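Local coordinates for protein lipase (Acinetobacter baumannii, PDB 4OPM) that probably hydrolyses ester bonds of lipids such as triacylglycerols, as a putative lipase of the alpha/beta hydrolase fold, at residues 233-247 with 260-274. Numbering follows the deposited sequence.
Sequences IDAPTLILWGKQDKI and LKNAQPPVILENVGH
H274 meets D245 where the loops after two neighbouring parallel strands converge, and its side chain illustrates how such loops can fix an imidazole. H274 CB starts 3.3 Å from D245 OD1. With CG anti to the backbone N (chi1 -175°), the ring comes alongside the carboxylate, and H274 ND1 donates to D245 OD2 at 2.8 Å in a nearly straight bond. That oxygen lies in the ring plane, while the nitrogen approaches it on the syn side, somewhat out of the carboxylate plane. H274 CG lies 3.8 Å from I247 CG1, which H274 CD2 also meets; CE1 has D245 OD2 and I247 CB nearest, and I247 CB sits over the ring centre in a CH-pi contact. At the tip, H274 NE2 nears I247 CG2 and is hydrogen-bonded to S120 OG. D245 OD1 accepts from the backbone N of I247, an Asx turn, and from that of I248. Along the strands leading into these loops, W241 pairs with I268, its N bonding to V267 O and its O accepting from L269 N, and K243 N continues the ladder to L269 O. Between two exposed residues, K243 NZ forms a salt bridge with E270 OE2 at 3.1 Å. Strand 237-242, helix 251-259 and strand 267-269 make a beta-alpha-beta unit, and D245, H274 and S120 are consistent with the Ser-His-Asp triad of alpha/beta hydrolases, S120 probably on the nucleophile elbow.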
loop_
_atom_site.group_PDB
_atom_site.type_symbol
_atom_site.label_atom_id
_atom_site.label_comp_id
_atom_site.label_asym_id
_atom_site.label_seq_id
_atom_site.Cartn_x
_atom_site.Cartn_y
_atom_site.Cartn_z
ATOM N N ILE A 233 10.388 5.005 15.987
ATOM C CA ILE A 233 10.077 3.676 15.442
ATOM C C ILE A 233 11.247 2.696 15.686
ATOM O O ILE A 233 12.313 2.848 15.101
ATOM C CB ILE A 233 9.709 3.774 13.933
ATOM C CG1 ILE A 233 8.457 4.668 13.725
ATOM C CG2 ILE A 233 9.479 2.367 13.334
ATOM C CD1 ILE A 233 8.196 5.114 12.283
ATOM N N ASP A 234 11.027 1.689 16.536
ATOM C CA ASP A 234 12.054 0.690 16.876
ATOM C C ASP A 234 11.796 -0.634 16.162
ATOM O O ASP A 234 12.604 -1.553 16.280
ATOM C CB ASP A 234 12.080 0.442 18.404
ATOM C CG ASP A 234 12.607 1.587 19.256
ATOM O OD1 ASP A 234 13.172 2.553 18.683
ATOM O OD2 ASP A 234 12.475 1.510 20.494
ATOM N N ALA A 235 10.666 -0.746 15.453
ATOM C CA ALA A 235 10.279 -1.988 14.767
ATOM C C ALA A 235 11.354 -2.459 13.767
ATOM O O ALA A 235 11.909 -1.621 13.032
ATOM C CB ALA A 235 8.961 -1.790 14.028
ATOM N N PRO A 236 11.681 -3.781 13.729
ATOM C CA PRO A 236 12.589 -4.269 12.671
ATOM C C PRO A 236 11.949 -3.940 11.323
ATOM O O PRO A 236 10.738 -4.144 11.157
ATOM C CB PRO A 236 12.698 -5.773 12.935
ATOM C CG PRO A 236 11.495 -6.119 13.716
ATOM C CD PRO A 236 11.111 -4.896 14.511
ATOM N N THR A 237 12.727 -3.352 10.399
ATOM C CA THR A 237 12.165 -2.851 9.145
ATOM C C THR A 237 12.923 -3.366 7.924
ATOM O O THR A 237 14.160 -3.378 7.891
ATOM C CB THR A 237 12.149 -1.295 9.185
ATOM O OG1 THR A 237 11.393 -0.854 10.321
ATOM C CG2 THR A 237 11.568 -0.658 7.915
ATOM N N LEU A 238 12.149 -3.769 6.916
ATOM C CA LEU A 238 12.625 -4.181 5.616
ATOM C C LEU A 238 12.221 -3.092 4.628
ATOM O O LEU A 238 11.070 -2.648 4.640
ATOM C CB LEU A 238 12.049 -5.557 5.219
ATOM C CG LEU A 238 12.491 -6.126 3.858
ATOM C CD1 LEU A 238 14.006 -6.402 3.833
ATOM C CD2 LEU A 238 11.731 -7.402 3.533
ATOM N N ILE A 239 13.170 -2.645 3.805
ATOM C CA ILE A 239 12.921 -1.599 2.805
ATOM C C ILE A 239 13.181 -2.194 1.454
ATOM O O ILE A 239 14.253 -2.753 1.235
ATOM C CB ILE A 239 13.815 -0.339 3.049
ATOM C CG1 ILE A 239 13.596 0.269 4.456
ATOM C CG2 ILE A 239 13.642 0.733 1.942
ATOM C CD1 ILE A 239 14.820 1.064 4.973
ATOM N N LEU A 240 12.240 -2.031 0.528
ATOM C CA LEU A 240 12.422 -2.531 -0.833
ATOM C C LEU A 240 12.000 -1.441 -1.815
ATOM O O LEU A 240 10.989 -0.776 -1.611
ATOM C CB LEU A 240 11.655 -3.846 -1.061
ATOM C CG LEU A 240 11.944 -4.569 -2.376
ATOM C CD1 LEU A 240 11.889 -6.079 -2.196
ATOM C CD2 LEU A 240 10.968 -4.126 -3.472
ATOM N N TRP A 241 12.808 -1.238 -2.865
ATOM C CA TRP A 241 12.549 -0.215 -3.865
ATOM C C TRP A 241 12.724 -0.734 -5.270
ATOM O O TRP A 241 13.505 -1.656 -5.508
ATOM C CB TRP A 241 13.565 0.938 -3.685
ATOM C CG TRP A 241 12.940 2.297 -3.609
ATOM C CD1 TRP A 241 12.756 3.186 -4.634
ATOM C CD2 TRP A 241 12.348 2.884 -2.453
ATOM N NE1 TRP A 241 12.109 4.313 -4.170
ATOM C CE2 TRP A 241 11.844 4.150 -2.834
ATOM C CE3 TRP A 241 12.178 2.456 -1.122
ATOM C CZ2 TRP A 241 11.218 5.009 -1.920
ATOM C CZ3 TRP A 241 11.568 3.316 -0.215
ATOM C CH2 TRP A 241 11.058 4.553 -0.625
ATOM N N GLY A 242 12.086 -0.049 -6.205
ATOM C CA GLY A 242 12.333 -0.265 -7.617
ATOM C C GLY A 242 13.367 0.771 -8.011
ATOM O O GLY A 242 13.180 1.964 -7.747
ATOM N N LYS A 243 14.499 0.330 -8.601
ATOM C CA LYS A 243 15.587 1.238 -8.985
ATOM C C LYS A 243 15.083 2.362 -9.912
ATOM O O LYS A 243 15.536 3.497 -9.797
ATOM C CB LYS A 243 16.701 0.432 -9.678
ATOM C CG LYS A 243 17.878 1.280 -10.178
ATOM C CD LYS A 243 19.132 1.064 -9.370
ATOM C CE LYS A 243 20.333 1.695 -10.028
ATOM N NZ LYS A 243 21.569 0.909 -9.776
ATOM N N GLN A 244 14.112 2.039 -10.800
ATOM C CA GLN A 244 13.583 2.967 -11.804
ATOM C C GLN A 244 12.380 3.789 -11.320
ATOM O O GLN A 244 11.760 4.478 -12.136
ATOM C CB GLN A 244 13.202 2.199 -13.091
ATOM C CG GLN A 244 14.376 1.437 -13.713
ATOM C CD GLN A 244 15.529 2.338 -14.088
ATOM O OE1 GLN A 244 15.357 3.409 -14.693
ATOM N NE2 GLN A 244 16.736 1.933 -13.708
ATOM N N ASP A 245 12.059 3.739 -10.007
ATOM C CA ASP A 245 10.927 4.484 -9.432
ATOM C C ASP A 245 10.973 5.974 -9.833
ATOM O O ASP A 245 11.912 6.684 -9.473
ATOM C CB ASP A 245 10.916 4.352 -7.901
ATOM C CG ASP A 245 9.625 4.801 -7.230
ATOM O OD1 ASP A 245 8.933 5.694 -7.786
ATOM O OD2 ASP A 245 9.330 4.310 -6.125
ATOM N N LYS A 246 9.948 6.429 -10.580
ATOM C CA LYS A 246 9.816 7.822 -11.058
ATOM C C LYS A 246 9.059 8.713 -10.081
ATOM O O LYS A 246 9.099 9.943 -10.208
ATOM C CB LYS A 246 9.038 7.832 -12.391
ATOM C CG LYS A 246 9.826 7.282 -13.578
ATOM C CD LYS A 246 8.914 7.190 -14.791
ATOM C CE LYS A 246 9.669 6.722 -16.004
ATOM N NZ LYS A 246 8.743 6.423 -17.131
ATOM N N ILE A 247 8.309 8.100 -9.157
ATOM C CA ILE A 247 7.448 8.810 -8.212
ATOM C C ILE A 247 8.252 9.229 -6.984
ATOM O O ILE A 247 8.191 10.388 -6.580
ATOM C CB ILE A 247 6.194 7.951 -7.838
ATOM C CG1 ILE A 247 5.470 7.380 -9.105
ATOM C CG2 ILE A 247 5.222 8.728 -6.930
ATOM C CD1 ILE A 247 5.050 8.412 -10.179
ATOM N N LEU A 260 15.676 4.937 10.348
ATOM C CA LEU A 260 15.091 3.876 11.163
ATOM C C LEU A 260 16.166 3.005 11.803
ATOM O O LEU A 260 16.915 2.324 11.097
ATOM C CB LEU A 260 14.137 3.026 10.304
ATOM C CG LEU A 260 12.924 3.773 9.725
ATOM C CD1 LEU A 260 12.282 2.979 8.593
ATOM C CD2 LEU A 260 11.891 4.097 10.813
ATOM N N LYS A 261 16.220 3.031 13.154
ATOM C CA LYS A 261 17.175 2.334 14.024
ATOM C C LYS A 261 17.368 0.846 13.653
ATOM O O LYS A 261 18.505 0.386 13.580
ATOM C CB LYS A 261 16.691 2.435 15.490
ATOM C CG LYS A 261 17.672 1.926 16.539
ATOM C CD LYS A 261 17.080 2.028 17.940
ATOM C CE LYS A 261 18.034 1.543 19.007
ATOM N NZ LYS A 261 17.485 1.759 20.374
ATOM N N ASN A 262 16.270 0.112 13.443
ATOM C CA ASN A 262 16.327 -1.323 13.184
ATOM C C ASN A 262 15.948 -1.690 11.751
ATOM O O ASN A 262 15.433 -2.774 11.492
ATOM C CB ASN A 262 15.474 -2.064 14.219
ATOM C CG ASN A 262 16.089 -1.947 15.605
ATOM O OD1 ASN A 262 17.301 -2.113 15.783
ATOM N ND2 ASN A 262 15.294 -1.578 16.606
ATOM N N ALA A 263 16.284 -0.821 10.807
ATOM C CA ALA A 263 16.070 -1.126 9.402
ATOM C C ALA A 263 17.261 -1.922 8.877
ATOM O O ALA A 263 18.404 -1.671 9.273
ATOM C CB ALA A 263 15.889 0.151 8.601
ATOM N N GLN A 264 16.981 -2.892 8.022
ATOM C CA GLN A 264 17.980 -3.710 7.328
ATOM C C GLN A 264 18.486 -2.961 6.098
ATOM O O GLN A 264 17.791 -2.039 5.662
ATOM C CB GLN A 264 17.326 -5.040 6.878
ATOM C CG GLN A 264 17.161 -6.011 8.029
ATOM C CD GLN A 264 16.602 -7.342 7.624
ATOM O OE1 GLN A 264 16.097 -8.071 8.472
ATOM N NE2 GLN A 264 16.711 -7.721 6.341
ATOM N N PRO A 265 19.631 -3.358 5.468
ATOM C CA PRO A 265 20.035 -2.708 4.205
ATOM C C PRO A 265 18.923 -2.818 3.150
ATOM O O PRO A 265 18.327 -3.892 3.014
ATOM C CB PRO A 265 21.279 -3.502 3.781
ATOM C CG PRO A 265 21.827 -4.053 5.074
ATOM C CD PRO A 265 20.587 -4.426 5.840
ATOM N N PRO A 266 18.568 -1.713 2.451
ATOM C CA PRO A 266 17.463 -1.787 1.477
ATOM C C PRO A 266 17.731 -2.747 0.325
ATOM O O PRO A 266 18.881 -2.961 -0.061
ATOM C CB PRO A 266 17.352 -0.351 0.947
ATOM C CG PRO A 266 18.020 0.494 1.992
ATOM C CD PRO A 266 19.141 -0.355 2.503
ATOM N N VAL A 267 16.657 -3.337 -0.195
ATOM C CA VAL A 267 16.724 -4.209 -1.372
ATOM C C VAL A 267 16.324 -3.352 -2.567
ATOM O O VAL A 267 15.211 -2.801 -2.587
ATOM C CB VAL A 267 15.817 -5.458 -1.229
ATOM C CG1 VAL A 267 15.777 -6.261 -2.532
ATOM C CG2 VAL A 267 16.258 -6.331 -0.063
ATOM N N ILE A 268 17.222 -3.231 -3.552
ATOM C CA ILE A 268 16.959 -2.411 -4.735
ATOM C C ILE A 268 16.792 -3.313 -5.938
ATOM O O ILE A 268 17.745 -3.987 -6.351
ATOM C CB ILE A 268 18.057 -1.336 -4.958
ATOM C CG1 ILE A 268 18.343 -0.497 -3.667
ATOM C CG2 ILE A 268 17.743 -0.461 -6.189
ATOM C CD1 ILE A 268 17.159 0.212 -3.018
ATOM N N LEU A 269 15.568 -3.351 -6.480
ATOM C CA LEU A 269 15.265 -4.208 -7.622
ATOM C C LEU A 269 15.563 -3.489 -8.929
ATOM O O LEU A 269 14.955 -2.460 -9.225
ATOM C CB LEU A 269 13.793 -4.701 -7.593
ATOM C CG LEU A 269 13.350 -5.549 -6.378
ATOM C CD1 LEU A 269 11.937 -6.095 -6.583
ATOM C CD2 LEU A 269 14.320 -6.717 -6.097
ATOM N N GLU A 270 16.508 -4.041 -9.734
ATOM C CA GLU A 270 16.808 -3.454 -11.043
ATOM C C GLU A 270 15.599 -3.647 -11.974
ATOM O O GLU A 270 14.867 -4.636 -11.829
ATOM C CB GLU A 270 18.049 -4.137 -11.664
ATOM C CG GLU A 270 19.354 -3.851 -10.935
ATOM C CD GLU A 270 19.808 -2.404 -10.905
ATOM O OE1 GLU A 270 19.650 -1.698 -11.929
ATOM O OE2 GLU A 270 20.332 -1.979 -9.850
ATOM N N ASN A 271 15.391 -2.717 -12.925
ATOM C CA ASN A 271 14.340 -2.796 -13.950
ATOM C C ASN A 271 12.927 -2.914 -13.353
ATOM O O ASN A 271 12.061 -3.571 -13.922
ATOM C CB ASN A 271 14.612 -3.965 -14.919
ATOM C CG ASN A 271 15.927 -3.786 -15.641
ATOM O OD1 ASN A 271 16.231 -2.711 -16.158
ATOM N ND2 ASN A 271 16.784 -4.789 -15.570
ATOM N N VAL A 272 12.711 -2.243 -12.220
ATOM C CA VAL A 272 11.423 -2.206 -11.525
ATOM C C VAL A 272 11.163 -0.746 -11.144
ATOM O O VAL A 272 12.102 -0.042 -10.767
ATOM C CB VAL A 272 11.423 -3.164 -10.291
ATOM C CG1 VAL A 272 10.196 -2.936 -9.406
ATOM C CG2 VAL A 272 11.493 -4.630 -10.732
ATOM N N GLY A 273 9.905 -0.309 -11.264
ATOM C CA GLY A 273 9.493 1.053 -10.946
ATOM C C GLY A 273 8.918 1.184 -9.548
ATOM O O GLY A 273 9.349 0.504 -8.609
ATOM N N HIS A 274 7.913 2.038 -9.419
ATOM C CA HIS A 274 7.285 2.360 -8.127
ATOM C C HIS A 274 6.402 1.240 -7.546
ATOM O O HIS A 274 6.055 1.329 -6.360
ATOM C CB HIS A 274 6.430 3.638 -8.312
ATOM C CG HIS A 274 5.816 4.175 -7.065
ATOM N ND1 HIS A 274 6.594 4.607 -5.995
ATOM C CD2 HIS A 274 4.512 4.357 -6.760
ATOM C CE1 HIS A 274 5.737 5.021 -5.079
ATOM N NE2 HIS A 274 4.477 4.898 -5.496
HETATM O O HOH W 1 13.438 0.749 13.396
HETATM O O HOH W 2 14.321 4.640 14.619
HETATM O O HOH W 3 15.879 -3.317 4.240
HETATM O O HOH W 4 17.398 -0.671 -13.321
HETATM O O HOH W 5 8.027 4.453 -11.580
#